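Local structure of xylanase Y (Bacillus halodurans, 1WU4) at residues 88-92 with 133-137; 100-106 with 120-125; 235-240 with 290-295. The protein hydrolyses xylooligosaccharides of three or more units, releasing xylose from the reducing end with inversion of anomeric configuration. The protein carries 1 engineered substitution. All blocks are in the same frame, centred on the assembly; numbering follows the deposited sequence.

Contact 1: residues 88-92 with 133-137; sequences FDRIW and FALAL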
loop_
_atom_site.group_PDB
_atom_site.type_symbol
_atom_site.label_atom_id
_atom_site.label_comp_id
_atom_site.label_asym_id
_atom_site.label_seq_id
_atom_site.Cartn_x
_atom_site.Cartn_y
_atom_site.Cartn_z
ATOM N N PHE A 88 9.770 14.179 -0.134
ATOM C CA PHE A 88 10.050 12.982 -0.917
ATOM C C PHE A 88 11.547 12.686 -0.927
ATOM O O PHE A 88 11.972 11.571 -0.627
ATOM C CB PHE A 88 9.572 13.181 -2.358
ATOM C CG PHE A 88 9.685 11.950 -3.215
ATOM C CD1 PHE A 88 8.571 11.147 -3.449
ATOM C CD2 PHE A 88 10.900 11.595 -3.793
ATOM C CE1 PHE A 88 8.665 10.009 -4.249
ATOM C CE2 PHE A 88 11.005 10.457 -4.594
ATOM C CZ PHE A 88 9.883 9.662 -4.823
ATOM N N ASP A 89 12.339 13.696 -1.279
ATOM C CA ASP A 89 13.790 13.550 -1.352
ATOM C C ASP A 89 14.441 13.240 -0.008
ATOM O O ASP A 89 15.394 12.468 0.055
ATOM C CB ASP A 89 14.410 14.810 -1.963
ATOM C CG ASP A 89 14.153 14.919 -3.454
ATOM O OD1 ASP A 89 14.454 15.982 -4.042
ATOM O OD2 ASP A 89 13.654 13.935 -4.047
ATOM N N ARG A 90 13.934 13.840 1.064
ATOM C CA ARG A 90 14.484 13.577 2.387
ATOM C C ARG A 90 14.309 12.098 2.739
ATOM O O ARG A 90 15.230 11.453 3.240
ATOM C CB ARG A 90 13.790 14.446 3.441
ATOM C CG ARG A 90 14.306 15.883 3.524
ATOM C CD ARG A 90 13.451 16.700 4.485
ATOM N NE ARG A 90 13.931 18.070 4.661
ATOM C CZ ARG A 90 14.922 18.421 5.474
ATOM N NH1 ARG A 90 15.552 17.506 6.199
ATOM N NH2 ARG A 90 15.278 19.696 5.570
ATOM N N ILE A 91 13.123 11.562 2.459
ATOM C CA ILE A 91 12.824 10.163 2.751
ATOM C C ILE A 91 13.613 9.208 1.852
ATOM O O ILE A 91 14.202 8.236 2.328
ATOM C CB ILE A 91 11.312 9.879 2.581
ATOM C CG1 ILE A 91 10.511 10.690 3.605
ATOM C CG2 ILE A 91 11.037 8.388 2.747
ATOM C CD1 ILE A 91 9.006 10.628 3.399
ATOM N N TRP A 92 13.620 9.485 0.552
ATOM C CA TRP A 92 14.333 8.639 -0.398
ATOM C C TRP A 92 15.834 8.647 -0.099
ATOM O O TRP A 92 16.502 7.621 -0.201
ATOM C CB TRP A 92 14.059 9.130 -1.822
ATOM C CG TRP A 92 14.764 8.370 -2.908
ATOM C CD1 TRP A 92 15.471 8.909 -3.943
ATOM C CD2 TRP A 92 14.806 6.945 -3.094
ATOM N NE1 TRP A 92 15.948 7.915 -4.762
ATOM C CE2 TRP A 92 15.555 6.700 -4.266
ATOM C CE3 TRP A 92 14.281 5.852 -2.388
ATOM C CZ2 TRP A 92 15.797 5.409 -4.751
ATOM C CZ3 TRP A 92 14.522 4.564 -2.872
ATOM C CH2 TRP A 92 15.275 4.358 -4.043
ATOM N N PHE A 133 8.036 1.846 -3.586
ATOM C CA PHE A 133 9.186 2.692 -3.928
ATOM C C PHE A 133 9.197 2.924 -5.437
ATOM O O PHE A 133 9.317 4.055 -5.908
ATOM C CB PHE A 133 10.525 2.027 -3.555
ATOM C CG PHE A 133 10.875 2.086 -2.090
ATOM C CD1 PHE A 133 10.739 3.264 -1.363
ATOM C CD2 PHE A 133 11.393 0.964 -1.453
ATOM C CE1 PHE A 133 11.118 3.320 -0.017
ATOM C CE2 PHE A 133 11.774 1.010 -0.112
ATOM C CZ PHE A 133 11.635 2.189 0.605
ATOM N N ALA A 134 9.075 1.838 -6.194
ATOM C CA ALA A 134 9.104 1.918 -7.647
ATOM C C ALA A 134 8.042 2.838 -8.230
ATOM O O ALA A 134 8.358 3.707 -9.042
ATOM C CB ALA A 134 8.982 0.522 -8.250
ATOM N N LEU A 135 6.783 2.671 -7.829
ATOM C CA LEU A 135 5.760 3.539 -8.394
ATOM C C LEU A 135 5.923 4.984 -7.935
ATOM O O LEU A 135 5.737 5.909 -8.727
ATOM C CB LEU A 135 4.346 3.037 -8.067
ATOM C CG LEU A 135 3.259 3.765 -8.879
ATOM C CD1 LEU A 135 3.505 3.568 -10.371
ATOM C CD2 LEU A 135 1.883 3.242 -8.506
ATOM N N ALA A 136 6.276 5.183 -6.667
ATOM C CA ALA A 136 6.468 6.535 -6.147
ATOM C C ALA A 136 7.579 7.233 -6.933
ATOM O O ALA A 136 7.476 8.420 -7.249
ATOM C CB ALA A 136 6.817 6.491 -4.664
ATOM N N LEU A 137 8.635 6.490 -7.248
ATOM C CA LEU A 137 9.748 7.038 -8.016
ATOM C C LEU A 137 9.315 7.389 -9.442
ATOM O O LEU A 137 9.735 8.417 -9.978
ATOM C CB LEU A 137 10.916 6.048 -8.034
ATOM C CG LEU A 137 11.682 5.928 -6.712
ATOM C CD1 LEU A 137 12.538 4.676 -6.723
ATOM C CD2 LEU A 137 12.547 7.164 -6.497
#

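Contact 2: residues 100-106 with 120-125; sequences YMTEGVH and KNSWGP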
loop_
_atom_site.group_PDB
_atom_site.type_symbol
_atom_site.label_atom_id
_atom_site.label_comp_id
_atom_site.label_asym_id
_atom_site.label_seq_id
_atom_site.Cartn_x
_atom_site.Cartn_y
_atom_site.Cartn_z
ATOM N N TYR A 100 19.215 0.649 1.610
ATOM C CA TYR A 100 19.661 -0.060 0.414
ATOM C C TYR A 100 20.830 -0.983 0.742
ATOM O O TYR A 100 21.806 -0.568 1.370
ATOM C CB TYR A 100 20.077 0.919 -0.680
ATOM C CG TYR A 100 20.489 0.225 -1.956
ATOM C CD1 TYR A 100 19.542 -0.402 -2.768
ATOM C CD2 TYR A 100 21.828 0.157 -2.332
ATOM C CE1 TYR A 100 19.922 -1.079 -3.924
ATOM C CE2 TYR A 100 22.218 -0.517 -3.484
ATOM C CZ TYR A 100 21.261 -1.132 -4.275
ATOM O OH TYR A 100 21.648 -1.798 -5.413
ATOM N N MET A 101 20.730 -2.234 0.307
ATOM C CA MET A 101 21.772 -3.216 0.575
ATOM C C MET A 101 22.711 -3.463 -0.595
ATOM O O MET A 101 22.279 -3.776 -1.701
ATOM C CB MET A 101 21.138 -4.540 1.001
ATOM C CG MET A 101 20.351 -4.447 2.296
ATOM S SD MET A 101 19.653 -6.024 2.825
ATOM C CE MET A 101 18.183 -6.112 1.794
ATOM N N THR A 102 24.007 -3.331 -0.335
ATOM C CA THR A 102 25.016 -3.556 -1.358
ATOM C C THR A 102 25.675 -4.918 -1.175
ATOM O O THR A 102 26.396 -5.383 -2.054
ATOM C CB THR A 102 26.121 -2.491 -1.300
ATOM O OG1 THR A 102 26.708 -2.489 0.007
ATOM C CG2 THR A 102 25.557 -1.115 -1.608
ATOM N N GLU A 103 25.418 -5.557 -0.036
ATOM C CA GLU A 103 26.022 -6.852 0.263
ATOM C C GLU A 103 24.999 -7.892 0.699
ATOM O O GLU A 103 23.876 -7.558 1.079
ATOM C CB GLU A 103 27.064 -6.684 1.370
ATOM C CG GLU A 103 28.018 -5.523 1.145
ATOM C CD GLU A 103 28.862 -5.213 2.366
ATOM O OE1 GLU A 103 28.287 -4.986 3.453
ATOM O OE2 GLU A 103 30.102 -5.188 2.236
ATOM N N GLY A 104 25.398 -9.157 0.648
ATOM C CA GLY A 104 24.507 -10.225 1.059
ATOM C C GLY A 104 23.629 -10.752 -0.056
ATOM O O GLY A 104 23.627 -10.222 -1.169
ATOM N N VAL A 105 22.864 -11.791 0.256
ATOM C CA VAL A 105 21.990 -12.422 -0.722
ATOM C C VAL A 105 20.887 -11.491 -1.224
ATOM O O VAL A 105 20.342 -11.701 -2.307
ATOM C CB VAL A 105 21.362 -13.716 -0.140
ATOM C CG1 VAL A 105 20.227 -13.378 0.809
ATOM C CG2 VAL A 105 20.889 -14.619 -1.270
ATOM N N HIS A 106 20.567 -10.458 -0.449
ATOM C CA HIS A 106 19.526 -9.517 -0.845
ATOM C C HIS A 106 20.072 -8.182 -1.347
ATOM O O HIS A 106 19.380 -7.164 -1.321
ATOM C CB HIS A 106 18.545 -9.301 0.312
ATOM C CG HIS A 106 17.789 -10.538 0.692
ATOM N ND1 HIS A 106 17.860 -11.101 1.948
ATOM C CD2 HIS A 106 16.972 -11.339 -0.035
ATOM C CE1 HIS A 106 17.123 -12.197 1.979
ATOM N NE2 HIS A 106 16.574 -12.364 0.790
ATOM N N LYS A 120 20.743 -1.210 10.314
ATOM C CA LYS A 120 19.825 -2.221 9.797
ATOM C C LYS A 120 19.541 -3.287 10.858
ATOM O O LYS A 120 20.465 -3.811 11.482
ATOM C CB LYS A 120 20.414 -2.887 8.547
ATOM C CG LYS A 120 20.646 -1.941 7.379
ATOM C CD LYS A 120 21.254 -2.669 6.187
ATOM C CE LYS A 120 21.505 -1.722 5.024
ATOM N NZ LYS A 120 22.471 -0.642 5.379
ATOM N N ASN A 121 18.264 -3.599 11.063
ATOM C CA ASN A 121 17.873 -4.615 12.036
ATOM C C ASN A 121 17.804 -5.976 11.360
ATOM O O ASN A 121 17.698 -7.008 12.021
ATOM C CB ASN A 121 16.498 -4.301 12.636
ATOM C CG ASN A 121 16.512 -3.079 13.524
ATOM O OD1 ASN A 121 17.397 -2.924 14.366
ATOM N ND2 ASN A 121 15.523 -2.208 13.353
ATOM N N SER A 122 17.868 -5.964 10.035
ATOM C CA SER A 122 17.784 -7.180 9.241
ATOM C C SER A 122 18.319 -6.895 7.844
ATOM O O SER A 122 18.397 -5.741 7.435
ATOM C CB SER A 122 16.316 -7.614 9.154
ATOM O OG SER A 122 16.117 -8.645 8.207
ATOM N N TRP A 123 18.707 -7.944 7.126
ATOM C CA TRP A 123 19.181 -7.784 5.758
ATOM C C TRP A 123 18.153 -8.401 4.816
ATOM O O TRP A 123 18.437 -8.683 3.657
ATOM C CB TRP A 123 20.552 -8.440 5.571
ATOM C CG TRP A 123 21.704 -7.542 5.942
ATOM C CD1 TRP A 123 21.684 -6.502 6.830
ATOM C CD2 TRP A 123 23.052 -7.639 5.469
ATOM N NE1 TRP A 123 22.939 -5.948 6.941
ATOM C CE2 TRP A 123 23.798 -6.627 6.116
ATOM C CE3 TRP A 123 23.706 -8.486 4.563
ATOM C CZ2 TRP A 123 25.166 -6.439 5.886
ATOM C CZ3 TRP A 123 25.066 -8.301 4.335
ATOM C CH2 TRP A 123 25.780 -7.283 4.997
ATOM N N GLY A 124 16.952 -8.610 5.340
ATOM C CA GLY A 124 15.876 -9.160 4.535
ATOM C C GLY A 124 14.943 -8.030 4.132
ATOM O O GLY A 124 14.704 -7.118 4.922
ATOM N N PRO A 125 14.405 -8.058 2.905
ATOM C CA PRO A 125 13.494 -7.020 2.411
ATOM C C PRO A 125 12.016 -7.378 2.553
ATOM O O PRO A 125 11.666 -8.506 2.891
ATOM C CB PRO A 125 13.894 -6.901 0.952
ATOM C CG PRO A 125 14.124 -8.345 0.591
ATOM C CD PRO A 125 14.894 -8.893 1.792
HETATM O O HOH W 1 22.541 1.268 3.257
#

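Contact 3: residues 235-240 with 290-295; sequences HPETGL and KIQAFF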
loop_
_atom_site.group_PDB
_atom_site.type_symbol
_atom_site.label_atom_id
_atom_site.label_comp_id
_atom_site.label_asym_id
_atom_site.label_seq_id
_atom_site.Cartn_x
_atom_site.Cartn_y
_atom_site.Cartn_z
ATOM N N HIS A 235 -12.276 -15.012 1.071
ATOM C CA HIS A 235 -13.329 -15.964 1.418
ATOM C C HIS A 235 -14.568 -15.647 0.586
ATOM O O HIS A 235 -14.978 -14.491 0.488
ATOM C CB HIS A 235 -13.646 -15.886 2.913
ATOM C CG HIS A 235 -14.515 -17.001 3.401
ATOM N ND1 HIS A 235 -15.890 -16.964 3.323
ATOM C CD2 HIS A 235 -14.200 -18.209 3.924
ATOM C CE1 HIS A 235 -16.385 -18.102 3.776
ATOM N NE2 HIS A 235 -15.380 -18.876 4.146
ATOM N N PRO A 236 -15.190 -16.675 -0.017
ATOM C CA PRO A 236 -16.379 -16.474 -0.850
ATOM C C PRO A 236 -17.614 -15.882 -0.187
ATOM O O PRO A 236 -18.448 -15.286 -0.866
ATOM C CB PRO A 236 -16.635 -17.866 -1.420
ATOM C CG PRO A 236 -16.175 -18.758 -0.323
ATOM C CD PRO A 236 -14.875 -18.110 0.109
ATOM N N GLU A 237 -17.736 -16.036 1.126
ATOM C CA GLU A 237 -18.901 -15.510 1.831
ATOM C C GLU A 237 -18.646 -14.183 2.543
ATOM O O GLU A 237 -19.426 -13.237 2.411
ATOM C CB GLU A 237 -19.404 -16.535 2.852
ATOM C CG GLU A 237 -19.638 -17.922 2.277
ATOM C CD GLU A 237 -20.563 -17.911 1.078
ATOM O OE1 GLU A 237 -21.703 -17.421 1.214
ATOM O OE2 GLU A 237 -20.152 -18.395 0.000
ATOM N N THR A 238 -17.547 -14.112 3.286
ATOM C CA THR A 238 -17.199 -12.917 4.050
ATOM C C THR A 238 -16.348 -11.913 3.285
ATOM O O THR A 238 -16.329 -10.729 3.625
ATOM C CB THR A 238 -16.401 -13.277 5.296
ATOM O OG1 THR A 238 -15.136 -13.811 4.888
ATOM C CG2 THR A 238 -17.141 -14.313 6.129
ATOM N N GLY A 239 -15.631 -12.396 2.276
ATOM C CA GLY A 239 -14.764 -11.531 1.497
ATOM C C GLY A 239 -13.435 -11.279 2.193
ATOM O O GLY A 239 -12.579 -10.577 1.656
ATOM N N LEU A 240 -13.251 -11.866 3.372
ATOM C CA LEU A 240 -12.023 -11.673 4.144
ATOM C C LEU A 240 -10.835 -12.462 3.599
ATOM O O LEU A 240 -10.957 -13.643 3.277
ATOM C CB LEU A 240 -12.256 -12.062 5.608
ATOM C CG LEU A 240 -13.420 -11.377 6.332
ATOM C CD1 LEU A 240 -13.487 -11.901 7.758
ATOM C CD2 LEU A 240 -13.243 -9.865 6.323
ATOM N N LYS A 290 -19.279 -7.805 0.239
ATOM C CA LYS A 290 -19.144 -8.902 1.196
ATOM C C LYS A 290 -18.439 -8.442 2.470
ATOM O O LYS A 290 -18.908 -8.708 3.581
ATOM C CB LYS A 290 -18.355 -10.064 0.582
ATOM C CG LYS A 290 -19.065 -10.805 -0.538
ATOM C CD LYS A 290 -18.169 -11.895 -1.109
ATOM C CE LYS A 290 -18.772 -12.501 -2.364
ATOM N NZ LYS A 290 -17.862 -13.500 -2.990
ATOM N N ILE A 291 -17.307 -7.760 2.311
ATOM C CA ILE A 291 -16.553 -7.282 3.462
ATOM C C ILE A 291 -17.378 -6.294 4.281
ATOM O O ILE A 291 -17.466 -6.406 5.504
ATOM C CB ILE A 291 -15.247 -6.576 3.039
ATOM C CG1 ILE A 291 -14.335 -7.547 2.289
ATOM C CG2 ILE A 291 -14.532 -6.040 4.275
ATOM C CD1 ILE A 291 -13.055 -6.902 1.780
ATOM N N GLN A 292 -17.984 -5.326 3.602
ATOM C CA GLN A 292 -18.783 -4.335 4.303
ATOM C C GLN A 292 -19.999 -4.978 4.968
ATOM O O GLN A 292 -20.370 -4.606 6.081
ATOM C CB GLN A 292 -19.182 -3.210 3.342
ATOM C CG GLN A 292 -17.968 -2.437 2.812
ATOM C CD GLN A 292 -18.338 -1.189 2.027
ATOM O OE1 GLN A 292 -19.456 -1.059 1.523
ATOM N NE2 GLN A 292 -17.386 -0.268 1.904
ATOM N N ALA A 293 -20.609 -5.956 4.305
ATOM C CA ALA A 293 -21.757 -6.635 4.892
ATOM C C ALA A 293 -21.316 -7.335 6.179
ATOM O O ALA A 293 -22.034 -7.331 7.180
ATOM C CB ALA A 293 -22.332 -7.652 3.908
ATOM N N PHE A 294 -20.126 -7.928 6.154
ATOM C CA PHE A 294 -19.607 -8.626 7.320
ATOM C C PHE A 294 -19.446 -7.701 8.523
ATOM O O PHE A 294 -19.716 -8.094 9.660
ATOM C CB PHE A 294 -18.256 -9.268 7.002
ATOM C CG PHE A 294 -17.670 -10.023 8.156
ATOM C CD1 PHE A 294 -18.182 -11.262 8.523
ATOM C CD2 PHE A 294 -16.631 -9.478 8.905
ATOM C CE1 PHE A 294 -17.672 -11.948 9.619
ATOM C CE2 PHE A 294 -16.113 -10.158 10.006
ATOM C CZ PHE A 294 -16.635 -11.396 10.363
ATOM N N PHE A 295 -19.009 -6.471 8.274
ATOM C CA PHE A 295 -18.799 -5.517 9.356
ATOM C C PHE A 295 -19.986 -4.609 9.662
ATOM O O PHE A 295 -19.949 -3.842 10.624
ATOM C CB PHE A 295 -17.555 -4.672 9.058
ATOM C CG PHE A 295 -16.267 -5.418 9.257
ATOM C CD1 PHE A 295 -15.841 -5.749 10.539
ATOM C CD2 PHE A 295 -15.498 -5.825 8.169
ATOM C CE1 PHE A 295 -14.669 -6.479 10.741
ATOM C CE2 PHE A 295 -14.326 -6.556 8.356
ATOM C CZ PHE A 295 -13.910 -6.885 9.645
HETATM O O HOH W 2 -20.401 -10.994 3.885
#

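Contact 1: residues 88-92 with 133-137
Helices too far apart for backbone contact can still be joined by large side chains. The segments 88-92 and 133-137 run roughly antiparallel, their directions 147° apart, and their axes come no closer than 12.6 Å; even the nearest CA atoms, those of W92 and F133, are 8.6 Å apart. Two aromatic residues one turn apart, F88 and W92, span this distance. The CA-to-CB bond of F88 is directed toward the other helix, and F88 CE1 lies 4.0 Å from A136 CB and 3.6 Å from A136 O. L137 touches both aromatics: its CD2 meets the edge of the F88 ring, 4.0 Å from F88 CZ, and sits over one face of the indole in a CH-pi contact, 3.9 Å from the centroid of the W92 five-membered ring. Farther along the indole, its six-membered ring meets the F133 ring obliquely, centroids 5.9 Å apart. The indole nitrogen is satisfied elsewhere, by P151 O, while M76 of helix 69-81 touches F88, W92 and F133. Such buried, largely apolar packing of an outer helix (85-99) on the next inner helix (127-144) is characteristic of the (alpha/alpha)6 barrel of glycoside hydrolase family 8.

Contact 2: residues 100-106 with 120-125
K120 begins the contact with a side chain that lies along the start of the other segment, its CE 3.8 Å from Y100 O and 4.0 Å from M101 CG. Its ammonium group bonds directly to N98 O, near the end of helix 85-99, and reaches Y100 O through water 1, which accepts from K120 NZ (2.9 Å) and donates to Y100 O (2.7 Å). At S122 the chain bends in an ST turn, S122 OG accepting from G124 N at 3.0 Å. Loops join the helices of the (alpha/alpha)6 barrel, and both segments here belong to the long connection from outer helix 85-99 to inner helix 127-144. W123 brings its indole against the backbone of E103 and G104: W123 CZ3 lies 3.5 Å from E103 O and 3.8 Å from G104 N. A CB on G104 would collide with W123 CE3 and, at this phi of 89°, with the carbonyl O of E103, so glycine suits this spot. M101 SD makes an oblique Met-aromatic contact, 4.6 Å from the centroid of the W123 five-membered ring, and approaches W123 O to 3.0 Å. W123 O also accepts a weak hydrogen bond from H106 ND1 (3.0 Å, 131°). G124 CA passes 3.8 Å from H106 ND1, and P125 lays CD over the imidazole face in a CH-pi contact, 3.6 Å from the H106 ring centroid.

Contact 3: residues 235-240 with 290-295
This is a loop-on-helix contact at the periphery of the (alpha/alpha)6 barrel: the turn that follows outer helix 216-233 packs against the last turns of the next outer helix, 282-295. The turn 235-240 is organised from within. H235 ND1 accepts from both E237 N (3.0 Å) and T238 N (3.3 Å), and T238 OG1 accepts from L240 N (3.1 Å) in an ST turn while also bonding to I308 O. So shaped, the loop brings its backbone against the helix, with G239 CA only 5.0 Å from I291 CA. Glycine fits twice over, since phi is 81° and a CB would clash with K290 CB. T238 O makes no hydrogen bond to the helix here; it receives a CA-H...O contact from I291 CA at 3.5 Å. Further along, L240 reaches two rings with its methyls, CD2 lying 4.0 Å from F295 CE2 and CD1 over one face of F294, 4.1 Å from the centroid. Y306 meets F294 edge-to-face. Polar ties across the segments complete the contact: water 2 donates to E237 O (2.9 Å) and K290 O (2.7 Å), and the K290 side chain, trans from chi2 to chi4, carries NZ to P236 O, a hydrogen bond of 2.8 Å.

Overall arrangement
The three contacts illustrate how chemistry follows depth in a helical barrel. Contact 1 is core: every touching residue is buried, and no hydrogen bond crosses it. Its centre lies about 14 Å from the chain's centre. Contacts 2 and 3 are partly buried, with centres about 21 and 20 Å from the chain's centre; both mix apolar packing with a lysine, a bridging water and carbonyl acceptors, and both involve a glycine facing its partner segment. Contacts 1 and 2 concern the same elements, since contact 2 lies in the connection between the two helices paired in contact 1. Contact 3, on the opposite side of the chain's centre, joins the loop after one outer helix to the next outer helix.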